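Local coordinates for protein galectin (Xenopus laevis, PDB 3WUC) that probably binds lactose and related beta-galactosides as a proto-type galectin of frog skin, with a galactose-glucose disaccharide held on its beta-sandwich, at residues F35-L39 with T90-F94; R44-C48 with F112-I118. All coordinates share one frame; numbering follows the deposited sequence.

Contact 1 and contact 2 have their centres 15 Å apart in one galectin beta-sandwich, and both draw on the sheet that carries the sugar. In contact 1, strand 36-39 faces strand 89-96 through the core; in contact 2, the neighbouring strand 45-53 meets the chain that leaves strand 109-113. The two are stitched directly: Leu-39 N lies 2.8 Å from Cys-48 O, a probable hydrogen bond, and Leu-39 O packs on Ile-47. Nearest atoms put the side chain of Phe-35 about 10 Å from the bound galactose and that of Leu-46 about 8 Å, so neither touches the sugar; Asp-38 and Leu-46 do share one malonate pocket.

Contact 1: F35-L39 with T90-F94; sequences FAVDL and TMLIF
The Phe-94 ring carries Leu-39 on one face: methyl CD1 stands over its centre, 3.7 Å from the ring centroid and 7° off the normal, which makes a clean CH-pi contact. The other methyl of Leu-39, CD2, reaches the root of the same side chain, 4.0 Å from Phe-94 CB. Both methyls lie on the same side of the ring plane, CD1 over the ring and CD2 above the CB-CG bond. Near the far end of the ring Val-37 comes in obliquely, its CG1 3.9 Å from Phe-94 CE1. The Phe-35 ring is likewise approached at a slant from the opposing sheet, by Thr-90 CG2 at 4.2 Å from Phe-35 CZ and by the CD1 methyl of Leu-92.

Val-37 links the two clusters, one methyl to each. With CG1 anti to the backbone N (chi1 -179°), CG2 is set on the other side, where it meets Leu-92 CD1 at 4.0 Å, and the two side chains lie alongside one another, pointing opposite ways.

The strand segments run nearly parallel, 20° apart, with axes 10.0 Å from each other. That is the face-to-face packing of a beta-sandwich, in which the sugar-binding sheet lies against the five-stranded one. Phe-84 adds an edge-to-face partner for Phe-35, while on the other surface of strand 36-39 Asp-38 OD1 is hydrogen-bonded to His-49 ND1, a residue of the glycan pocket.

All six touching residues are buried, and they meet through carbon atoms alone. Cohesion between the sheets here therefore rests on dispersion and hydrophobic burial, with the methyl-on-ring contact as its most directional element.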
ATOM      1  N   PHE B  35      20.059  -4.526  12.443  1.00 15.02           N
ATOM      2  CA  PHE B  35      19.598  -3.585  11.403  1.00 14.10           C
ATOM      3  C   PHE B  35      19.087  -2.341  12.038  1.00 12.93           C
ATOM      4  O   PHE B  35      18.795  -2.261  13.236  1.00 14.29           O
ATOM      5  CB  PHE B  35      18.568  -4.241  10.468  1.00 15.39           C
ATOM      6  CG  PHE B  35      17.158  -4.375  11.021  1.00 16.44           C
ATOM      7  CD1 PHE B  35      16.831  -5.428  11.813  1.00 16.08           C
ATOM      8  CD2 PHE B  35      16.226  -3.424  10.723  1.00 16.13           C
ATOM      9  CE1 PHE B  35      15.502  -5.573  12.291  1.00 15.46           C
ATOM     10  CE2 PHE B  35      14.936  -3.492  11.225  1.00 17.58           C
ATOM     11  CZ  PHE B  35      14.595  -4.551  12.002  1.00 15.85           C
ATOM     12  N   ALA B  36      18.936  -1.250  11.303  1.00 12.60           N
ATOM     13  CA  ALA B  36      18.469  -0.029  11.875  1.00 13.26           C
ATOM     14  C   ALA B  36      17.642   0.777  10.926  1.00 13.70           C
ATOM     15  O   ALA B  36      17.916   0.755   9.682  1.00 14.12           O
ATOM     16  CB  ALA B  36      19.643   0.868  12.317  1.00 13.32           C
ATOM     17  N   VAL B  37      16.708   1.515  11.508  1.00 11.57           N
ATOM     18  CA  VAL B  37      15.994   2.609  10.821  1.00 14.02           C
ATOM     19  C   VAL B  37      16.213   3.846  11.670  1.00 13.40           C
ATOM     20  O   VAL B  37      16.041   3.871  12.883  1.00 14.43           O
ATOM     21  CB  VAL B  37      14.464   2.351  10.683  1.00 13.69           C
ATOM     22  CG1 VAL B  37      13.840   3.537   9.944  1.00 15.92           C
ATOM     23  CG2 VAL B  37      14.205   1.093   9.915  1.00 15.26           C
ATOM     24  N   ASP B  38      16.753   4.894  11.032  1.00 13.95           N
ATOM     25  CA  ASP B  38      17.150   6.124  11.667  1.00 14.87           C
ATOM     26  C   ASP B  38      16.341   7.284  11.147  1.00 14.26           C
ATOM     27  O   ASP B  38      16.045   7.414   9.938  1.00 15.56           O
ATOM     28  CB  ASP B  38      18.588   6.489  11.312  1.00 15.14           C
ATOM     29  CG  ASP B  38      19.614   5.510  11.811  1.00 18.19           C
ATOM     30  OD1 ASP B  38      19.394   4.859  12.880  1.00 17.10           O
ATOM     31  OD2 ASP B  38      20.670   5.394  11.161  1.00 20.92           O
ATOM     32  N   LEU B  39      15.950   8.130  12.033  1.00 12.59           N
ATOM     33  CA  LEU B  39      15.189   9.353  11.783  1.00 14.42           C
ATOM     34  C   LEU B  39      15.841  10.560  12.371  1.00 14.52           C
ATOM     35  O   LEU B  39      16.276  10.531  13.547  1.00 13.14           O
ATOM     36  CB  LEU B  39      13.720   9.221  12.302  1.00 17.56           C
ATOM     37  CG  LEU B  39      12.854   8.130  11.663  1.00 21.73           C
ATOM     38  CD1 LEU B  39      13.106   6.715  12.191  1.00 26.46           C
ATOM     39  CD2 LEU B  39      11.454   8.580  11.990  1.00 25.60           C
ATOM     40  N   THR B  90       9.734  -6.946   7.419  1.00 16.80           N
ATOM     41  CA  THR B  90       9.324  -6.371   8.630  1.00 15.40           C
ATOM     42  C   THR B  90       8.707  -5.008   8.346  1.00 14.84           C
ATOM     43  O   THR B  90       8.805  -4.501   7.229  1.00 15.65           O
ATOM     44  CB  THR B  90      10.420  -6.272   9.690  1.00 14.39           C
ATOM     45  OG1 THR B  90       9.871  -5.926  10.940  1.00 16.56           O
ATOM     46  CG2 THR B  90      11.407  -5.135   9.332  1.00 17.23           C
ATOM     47  N   MET B  91       8.008  -4.479   9.280  1.00 14.66           N
ATOM     48  CA  MET B  91       7.364  -3.149   9.181  1.00 15.79           C
ATOM     49  C   MET B  91       7.522  -2.427  10.510  1.00 16.38           C
ATOM     50  O   MET B  91       7.237  -2.978  11.563  1.00 16.54           O
ATOM     51  CB  MET B  91       5.877  -3.240   8.825  1.00 17.42           C
ATOM     52  CG  MET B  91       5.242  -1.914   8.702  1.00 18.74           C
ATOM     53  SD  MET B  91       3.572  -2.054   8.016  1.00 27.16           S
ATOM     54  CE  MET B  91       2.770  -2.925   9.305  1.00 29.08           C
ATOM     55  N   LEU B  92       8.004  -1.163  10.471  1.00 15.02           N
ATOM     56  CA  LEU B  92       8.080  -0.301  11.623  1.00 14.83           C
ATOM     57  C   LEU B  92       7.356   0.993  11.322  1.00 14.98           C
ATOM     58  O   LEU B  92       7.522   1.525  10.209  1.00 14.52           O
ATOM     59  CB  LEU B  92       9.578  -0.017  11.990  1.00 15.85           C
ATOM     60  CG  LEU B  92      10.400  -1.235  12.499  1.00 16.94           C
ATOM     61  CD1 LEU B  92      11.901  -0.895  12.524  1.00 18.90           C
ATOM     62  CD2 LEU B  92       9.963  -1.506  13.912  1.00 17.47           C
ATOM     63  N   ILE B  93       6.556   1.480  12.233  1.00 13.90           N
ATOM     64  CA  ILE B  93       5.802   2.722  12.036  1.00 13.79           C
ATOM     65  C   ILE B  93       6.250   3.685  13.145  1.00 15.69           C
ATOM     66  O   ILE B  93       6.338   3.326  14.305  1.00 15.53           O
ATOM     67  CB  ILE B  93       4.286   2.493  12.054  1.00 16.72           C
ATOM     68  CG1 ILE B  93       3.956   1.557  10.927  1.00 16.61           C
ATOM     69  CG2 ILE B  93       3.603   3.798  11.909  1.00 17.59           C
ATOM     70  CD1 ILE B  93       2.501   1.141  10.998  1.00 19.20           C
ATOM     71  N   PHE B  94       6.546   4.928  12.788  1.00 13.10           N
ATOM     72  CA  PHE B  94       7.004   5.946  13.754  1.00 12.43           C
ATOM     73  C   PHE B  94       6.032   7.088  13.773  1.00 13.73           C
ATOM     74  O   PHE B  94       5.854   7.742  12.748  1.00 14.39           O
ATOM     75  CB  PHE B  94       8.403   6.442  13.359  1.00 11.64           C
ATOM     76  CG  PHE B  94       9.451   5.362  13.249  1.00 12.54           C
ATOM     77  CD1 PHE B  94       9.613   4.578  12.168  1.00 12.85           C
ATOM     78  CD2 PHE B  94      10.277   5.141  14.357  1.00 13.67           C
ATOM     79  CE1 PHE B  94      10.548   3.555  12.077  1.00 13.61           C
ATOM     80  CE2 PHE B  94      11.274   4.125  14.267  1.00 14.06           C
ATOM     81  CZ  PHE B  94      11.387   3.389  13.185  1.00 13.94           C
TER

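Contact 2: R44-C48 with F112-I118; sequences RNLIC and FTCRFPI
A classic beta bulge of the galectin sandwich, with Ile-47 and Cys-48 both opposed to Leu-39, marks the corner where strand 45-53 bends and sends Ile-47 against Phe-116 and Cys-114 in the loop after strand 109-113. The methyl CD1 of Ile-47 sits over the centre of one face of the Phe-116 ring, 3.6 Å from its centroid and 10° off the normal, a CH-pi contact. CG1 of Ile-47 is turned away from the backbone N (chi1 -159°), which carries CD1 to that face. CD1 also touches Ile-118 CG2 at 3.6 Å, while CG1 of Ile-47 packs 3.8 Å from Cys-114 SG. The edge of the Phe-116 ring meets Leu-46 O in the ring plane, with CE2 3.4 Å away.

The Phe-112 ring turns its edge to Ile-47 O, which lies in its plane, and Cys-48 SG approaches obliquely. The same Ile-47 carbonyl accepts a bond from a water at 2.7 Å; this water also donates to Thr-113 O and accepts from Arg-115 N at 2.8 Å, so it bridges the corner to the loop.

Phe-112 CZ lies over one face of the Arg-115 guanidinium. Arg-115 binds Ile-75 O through NH1, and its NE is hydrogen-bonded to a malonate, probably from the crystallisation liquor, which Thr-113 N also binds. Ile-100 of strand 99-103 packs on Ile-47 and Cys-114; strand 62-69 touches the two rings, Gln-69 on Phe-116 and Leu-65 on Phe-112.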
ATOM      1  N   ARG B  44      24.266  12.863  11.308  1.00 19.58           N
ATOM      2  CA  ARG B  44      24.920  13.267  12.544  1.00 18.22           C
ATOM      3  C   ARG B  44      23.958  13.621  13.655  1.00 16.61           C
ATOM      4  O   ARG B  44      24.359  13.820  14.825  1.00 15.65           O
ATOM      5  CB  ARG B  44      25.883  14.486  12.303  1.00 19.14           C
ATOM      6  CG  ARG B  44      26.957  14.106  11.326  1.00 21.22           C
ATOM      7  CD  ARG B  44      27.565  15.394  10.767  1.00 22.47           C
ATOM      8  NE  ARG B  44      27.755  16.364  11.808  1.00 30.19           N
ATOM      9  CZ  ARG B  44      28.761  16.366  12.648  1.00 24.79           C
ATOM     10  NH1 ARG B  44      29.785  15.525  12.522  1.00 30.71           N
ATOM     11  NH2 ARG B  44      28.742  17.248  13.613  1.00 29.11           N
ATOM     12  N   ASN B  45      22.684  13.814  13.343  1.00 15.75           N
ATOM     13  CA  ASN B  45      21.701  14.343  14.266  1.00 16.15           C
ATOM     14  C   ASN B  45      20.429  13.531  14.059  1.00 16.08           C
ATOM     15  O   ASN B  45      19.561  13.900  13.254  1.00 16.88           O
ATOM     16  CB  ASN B  45      21.426  15.810  14.062  1.00 18.65           C
ATOM     17  CG  ASN B  45      22.644  16.631  14.406  1.00 18.54           C
ATOM     18  OD1 ASN B  45      22.906  16.931  15.559  1.00 18.77           O
ATOM     19  ND2 ASN B  45      23.466  16.824  13.399  1.00 20.04           N
ATOM     20  N   LEU B  46      20.325  12.539  14.924  1.00 13.24           N
ATOM     21  CA  LEU B  46      19.226  11.514  14.918  1.00 14.40           C
ATOM     22  C   LEU B  46      18.335  11.716  16.129  1.00 14.40           C
ATOM     23  O   LEU B  46      18.766  11.624  17.271  1.00 12.86           O
ATOM     24  CB  LEU B  46      19.770  10.156  14.831  1.00 14.35           C
ATOM     25  CG  LEU B  46      20.733   9.746  13.672  1.00 13.70           C
ATOM     26  CD1 LEU B  46      21.307   8.372  13.713  1.00 15.87           C
ATOM     27  CD2 LEU B  46      19.954  10.040  12.368  1.00 16.20           C
ATOM     28  N   ILE B  47      17.040  11.939  15.914  1.00 13.66           N
ATOM     29  CA  ILE B  47      16.067  11.966  17.010  1.00 13.15           C
ATOM     30  C   ILE B  47      15.674  10.544  17.381  1.00 12.92           C
ATOM     31  O   ILE B  47      15.295  10.366  18.554  1.00 14.76           O
ATOM     32  CB  ILE B  47      14.807  12.839  16.692  1.00 14.51           C
ATOM     33  CG1 ILE B  47      14.066  13.276  17.903  1.00 16.46           C
ATOM     34  CG2 ILE B  47      13.915  12.199  15.620  1.00 17.34           C
ATOM     35  CD1 ILE B  47      14.823  14.315  18.715  1.00 17.22           C
ATOM     36  N   CYS B  48      15.765   9.597  16.445  1.00 12.62           N
ATOM     37  CA  CYS B  48      15.501   8.219  16.787  1.00 14.66           C
ATOM     38  C   CYS B  48      16.297   7.284  15.916  1.00 14.18           C
ATOM     39  O   CYS B  48      16.086   7.225  14.712  1.00 14.73           O
ATOM     40  CB  CYS B  48      13.996   7.955  16.673  1.00 15.87           C
ATOM     41  SG  CYS B  48      13.565   6.256  17.243  1.00 18.38           S
ATOM     42  N   PHE B 112       9.570   7.043  22.888  1.00 17.55           N
ATOM     43  CA  PHE B 112      10.917   7.546  22.867  1.00 16.10           C
ATOM     44  C   PHE B 112      10.807   9.054  22.848  1.00 16.46           C
ATOM     45  O   PHE B 112      10.505   9.696  21.823  1.00 15.17           O
ATOM     46  CB  PHE B 112      11.745   6.981  21.656  1.00 15.19           C
ATOM     47  CG  PHE B 112      13.201   7.140  21.794  1.00 17.19           C
ATOM     48  CD1 PHE B 112      13.947   6.594  22.840  1.00 17.80           C
ATOM     49  CD2 PHE B 112      13.884   7.962  20.911  1.00 19.32           C
ATOM     50  CE1 PHE B 112      15.308   6.785  23.001  1.00 20.12           C
ATOM     51  CE2 PHE B 112      15.245   8.127  21.017  1.00 17.43           C
ATOM     52  CZ  PHE B 112      15.989   7.586  22.083  1.00 18.40           C
ATOM     53  N   THR B 113      11.053   9.698  23.993  1.00 16.66           N
ATOM     54  CA  THR B 113      10.845  11.144  24.072  1.00 18.45           C
ATOM     55  C   THR B 113      11.887  11.863  23.220  1.00 17.45           C
ATOM     56  O   THR B 113      13.052  11.397  23.169  1.00 18.11           O
ATOM     57  CB  THR B 113      11.054  11.625  25.541  1.00 22.50           C
ATOM     58  OG1 THR B 113      10.151  10.925  26.371  1.00 24.00           O
ATOM     59  CG2 THR B 113      10.768  13.068  25.665  1.00 24.61           C
ATOM     60  N   CYS B 114      11.500  12.973  22.550  1.00 18.24           N
ATOM     61  CA  CYS B 114      12.453  13.752  21.804  1.00 17.67           C
ATOM     62  C   CYS B 114      13.541  14.290  22.775  1.00 18.04           C
ATOM     63  O   CYS B 114      13.165  14.972  23.732  1.00 22.49           O
ATOM     64  CB  CYS B 114      11.821  14.913  21.099  1.00 17.76           C
ATOM     65  SG  CYS B 114      10.865  14.406  19.647  1.00 20.89           S
ATOM     66  N   ARG B 115      14.782  13.935  22.548  1.00 16.99           N
ATOM     67  CA  ARG B 115      15.878  14.389  23.453  1.00 19.22           C
ATOM     68  C   ARG B 115      16.400  15.757  23.138  1.00 22.83           C
ATOM     69  O   ARG B 115      17.140  16.313  23.919  1.00 24.79           O
ATOM     70  CB  ARG B 115      16.966  13.431  23.397  1.00 21.46           C
ATOM     71  CG  ARG B 115      16.457  12.191  24.190  1.00 24.71           C
ATOM     72  CD  ARG B 115      17.400  11.103  23.981  1.00 24.47           C
ATOM     73  NE  ARG B 115      17.214  10.015  24.936  1.00 26.58           N
ATOM     74  CZ  ARG B 115      17.983   8.934  24.930  1.00 25.68           C
ATOM     75  NH1 ARG B 115      17.783   7.960  25.851  1.00 25.60           N
ATOM     76  NH2 ARG B 115      18.916   8.788  23.993  1.00 20.27           N
ATOM     77  N   PHE B 116      16.068  16.272  21.963  1.00 20.00           N
ATOM     78  CA  PHE B 116      16.409  17.656  21.567  1.00 19.54           C
ATOM     79  C   PHE B 116      15.244  18.249  20.791  1.00 20.20           C
ATOM     80  O   PHE B 116      14.445  17.481  20.269  1.00 18.69           O
ATOM     81  CB  PHE B 116      17.745  17.756  20.794  1.00 18.74           C
ATOM     82  CG  PHE B 116      17.844  16.890  19.548  1.00 18.06           C
ATOM     83  CD1 PHE B 116      17.404  17.349  18.314  1.00 18.58           C
ATOM     84  CD2 PHE B 116      18.346  15.595  19.612  1.00 17.18           C
ATOM     85  CE1 PHE B 116      17.491  16.525  17.172  1.00 19.93           C
ATOM     86  CE2 PHE B 116      18.467  14.817  18.485  1.00 18.18           C
ATOM     87  CZ  PHE B 116      18.004  15.271  17.286  1.00 19.73           C
ATOM     88  N   PRO B 117      15.079  19.583  20.753  1.00 20.37           N
ATOM     89  CA  PRO B 117      13.963  20.158  20.059  1.00 19.74           C
ATOM     90  C   PRO B 117      14.062  19.888  18.549  1.00 17.85           C
ATOM     91  O   PRO B 117      15.164  20.015  17.928  1.00 20.34           O
ATOM     92  CB  PRO B 117      14.063  21.660  20.378  1.00 23.53           C
ATOM     93  CG  PRO B 117      14.670  21.663  21.754  1.00 22.84           C
ATOM     94  CD  PRO B 117      15.700  20.599  21.654  1.00 21.89           C
ATOM     95  N   ILE B 118      12.964  19.409  18.002  1.00 18.02           N
ATOM     96  CA  ILE B 118      12.894  19.156  16.539  1.00 19.99           C
ATOM     97  C   ILE B 118      11.468  19.297  16.072  1.00 18.69           C
ATOM     98  O   ILE B 118      10.587  18.839  16.688  1.00 20.60           O
ATOM     99  CB  ILE B 118      13.474  17.778  16.173  1.00 19.03           C
ATOM    100  CG1 ILE B 118      13.450  17.559  14.647  1.00 18.40           C
ATOM    101  CG2 ILE B 118      12.741  16.713  16.958  1.00 20.27           C
ATOM    102  CD1 ILE B 118      14.364  16.415  14.233  1.00 19.51           C
TER
HETATM  103  O   HOH W   1      14.981  11.551  21.015  1.00 19.45           O